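PDB 4OGZ: putative alpha-galactosidase/melibiase from Bacteroides fragilis, which probably hydrolyses terminal, non-reducing alpha-D-galactose residues from alpha-D-galactosides, including galactose oligosaccharides and galactolipids. Local coordinates for residues 154-159 / 203-208. Residues are numbered along the deposited sequence; the frame is centred on the assembly and turned at random.
Sequences GHIQID and EIDARD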
loop_
_atom_site.group_PDB
_atom_site.type_symbol
_atom_site.label_atom_id
_atom_site.label_comp_id
_atom_site.label_asym_id
_atom_site.label_seq_id
_atom_site.Cartn_x
_atom_site.Cartn_y
_atom_site.Cartn_z
ATOM N N GLY A 154 2.100 -4.803 -33.168
ATOM C CA GLY A 154 2.299 -5.719 -32.032
ATOM C C GLY A 154 2.447 -5.049 -30.665
ATOM O O GLY A 154 2.655 -5.710 -29.674
ATOM N N HIS A 155 2.304 -3.734 -30.600
ATOM C CA HIS A 155 2.365 -3.025 -29.315
ATOM C C HIS A 155 0.996 -2.675 -28.804
ATOM O O HIS A 155 0.078 -2.423 -29.578
ATOM C CB HIS A 155 3.174 -1.759 -29.452
ATOM C CG HIS A 155 4.598 -2.038 -29.681
ATOM N ND1 HIS A 155 5.521 -2.050 -28.662
ATOM C CD2 HIS A 155 5.260 -2.408 -30.801
ATOM C CE1 HIS A 155 6.706 -2.362 -29.149
ATOM N NE2 HIS A 155 6.575 -2.582 -30.446
ATOM N N ILE A 156 0.873 -2.696 -27.493
ATOM C CA ILE A 156 -0.352 -2.354 -26.804
ATOM C C ILE A 156 -0.591 -0.866 -26.996
ATOM O O ILE A 156 0.359 -0.101 -27.078
ATOM C CB ILE A 156 -0.263 -2.785 -25.317
ATOM C CG1 ILE A 156 -1.621 -2.783 -24.646
ATOM C CG2 ILE A 156 0.654 -1.868 -24.540
ATOM C CD1 ILE A 156 -1.590 -3.527 -23.319
ATOM N N GLN A 157 -1.842 -0.454 -27.206
ATOM C CA GLN A 157 -2.107 0.941 -27.596
ATOM C C GLN A 157 -2.677 1.737 -26.418
ATOM O O GLN A 157 -3.627 1.326 -25.775
ATOM C CB GLN A 157 -3.018 1.016 -28.822
ATOM C CG GLN A 157 -2.414 0.347 -30.055
ATOM C CD GLN A 157 -1.189 1.079 -30.587
ATOM O OE1 GLN A 157 -1.234 2.301 -30.814
ATOM N NE2 GLN A 157 -0.083 0.334 -30.796
ATOM N N ILE A 158 -2.034 2.857 -26.120
ATOM C CA ILE A 158 -2.482 3.742 -25.078
ATOM C C ILE A 158 -3.712 4.406 -25.642
ATOM O O ILE A 158 -3.764 4.790 -26.808
ATOM C CB ILE A 158 -1.447 4.813 -24.734
ATOM C CG1 ILE A 158 -0.218 4.191 -24.084
ATOM C CG2 ILE A 158 -2.009 5.877 -23.784
ATOM C CD1 ILE A 158 1.013 5.052 -24.256
ATOM N N ASP A 159 -4.719 4.519 -24.814
ATOM C CA ASP A 159 -5.895 5.296 -25.196
ATOM C C ASP A 159 -5.554 6.799 -25.068
ATOM O O ASP A 159 -5.493 7.338 -23.959
ATOM C CB ASP A 159 -7.052 4.924 -24.310
ATOM C CG ASP A 159 -8.322 5.674 -24.686
ATOM O OD1 ASP A 159 -8.206 6.746 -25.353
ATOM O OD2 ASP A 159 -9.410 5.121 -24.397
ATOM N N GLU A 203 7.095 -9.818 -23.066
ATOM C CA GLU A 203 8.422 -9.211 -23.147
ATOM C C GLU A 203 8.271 -7.870 -23.794
ATOM O O GLU A 203 8.846 -6.899 -23.335
ATOM C CB GLU A 203 9.426 -10.040 -23.960
ATOM C CG GLU A 203 9.983 -11.264 -23.269
ATOM C CD GLU A 203 8.974 -12.408 -23.173
ATOM O OE1 GLU A 203 7.934 -12.378 -23.883
ATOM O OE2 GLU A 203 9.221 -13.335 -22.365
ATOM N N ILE A 204 7.492 -7.822 -24.866
ATOM C CA ILE A 204 7.278 -6.560 -25.566
ATOM C C ILE A 204 6.483 -5.560 -24.697
ATOM O O ILE A 204 6.848 -4.390 -24.640
ATOM C CB ILE A 204 6.681 -6.748 -26.971
ATOM C CG1 ILE A 204 6.918 -5.488 -27.831
ATOM C CG2 ILE A 204 5.219 -7.071 -26.905
ATOM C CD1 ILE A 204 8.074 -5.600 -28.819
ATOM N N ASP A 205 5.480 -6.017 -23.942
ATOM C CA ASP A 205 4.773 -5.091 -23.047
ATOM C C ASP A 205 5.665 -4.616 -21.869
ATOM O O ASP A 205 5.680 -3.451 -21.526
ATOM C CB ASP A 205 3.478 -5.713 -22.553
ATOM C CG ASP A 205 2.450 -5.924 -23.660
ATOM O OD1 ASP A 205 2.670 -5.550 -24.830
ATOM O OD2 ASP A 205 1.399 -6.510 -23.368
ATOM N N ALA A 206 6.451 -5.517 -21.281
ATOM C CA ALA A 206 7.315 -5.133 -20.184
ATOM C C ALA A 206 8.351 -4.110 -20.631
ATOM O O ALA A 206 8.673 -3.182 -19.902
ATOM C CB ALA A 206 8.005 -6.352 -19.607
ATOM N N ARG A 207 8.878 -4.286 -21.836
ATOM C CA ARG A 207 9.823 -3.320 -22.405
ATOM C C ARG A 207 9.151 -1.964 -22.582
ATOM O O ARG A 207 9.712 -0.943 -22.216
ATOM C CB ARG A 207 10.380 -3.815 -23.751
ATOM C CG ARG A 207 11.044 -2.752 -24.635
ATOM C CD ARG A 207 12.331 -3.215 -25.332
ATOM N NE ARG A 207 12.104 -4.248 -26.331
ATOM C CZ ARG A 207 12.237 -5.563 -26.134
ATOM N NH1 ARG A 207 12.604 -6.058 -24.956
ATOM N NH2 ARG A 207 11.991 -6.399 -27.136
ATOM N N ASP A 208 7.948 -1.955 -23.131
ATOM C CA ASP A 208 7.217 -0.718 -23.274
ATOM C C ASP A 208 7.021 -0.065 -21.904
ATOM O O ASP A 208 7.308 1.103 -21.724
ATOM C CB ASP A 208 5.869 -0.967 -23.972
ATOM C CG ASP A 208 6.015 -1.120 -25.487
ATOM O OD1 ASP A 208 7.158 -0.979 -25.978
ATOM O OD2 ASP A 208 4.987 -1.341 -26.192
HETATM O O HOH W 1 3.132 -3.500 -26.213
HETATM O O HOH W 2 3.019 0.271 -26.639
#
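H155 and D208 form a His-carboxylate hydrogen bond that ties the loop between strand 138-140 and helix 166-176 to helix 202-211, on the outside of the (beta/alpha)8 barrel of this GH27 domain. H155 ND1 donates to D208 OD2 over 2.6 Å, nearly straight at 173°, and meets the syn lone pair; the ring and carboxylate lie 20° apart, almost coplanar. With CG anti to the carbonyl carbon (chi1 -69°), the ring extends to the helix. One helical turn before D208, I204 lays its CG1 branch, anti to the backbone N, against the same imidazole: CG1 comes to 3.4 Å from H155 CE1, and I204 CD1 also touches the ring at CE1 and NE2. This is the tight half of the contact.

The half around I156 is looser and bridged by water. Its nearest approach is I156 CB to D205 OD1 at 4.1 Å, and its backbone reaches the helix through two waters. One accepts from I156 N and donates to both D205 OD1 and D208 OD2; the other joins I156 O to D208 OD2. D205 OD2 turns to S198 OG and forms a salt bridge with R150, whose NH1 also binds G154 O, so the arginine links both segments. D208 OD2 thus receives three hydrogen bonds, which probably stabilise its negative charge: one from H155 ND1, one from the water 2.8 Å away that I156 N also holds, and one from the water 2.6 Å away that bonds to I156 O.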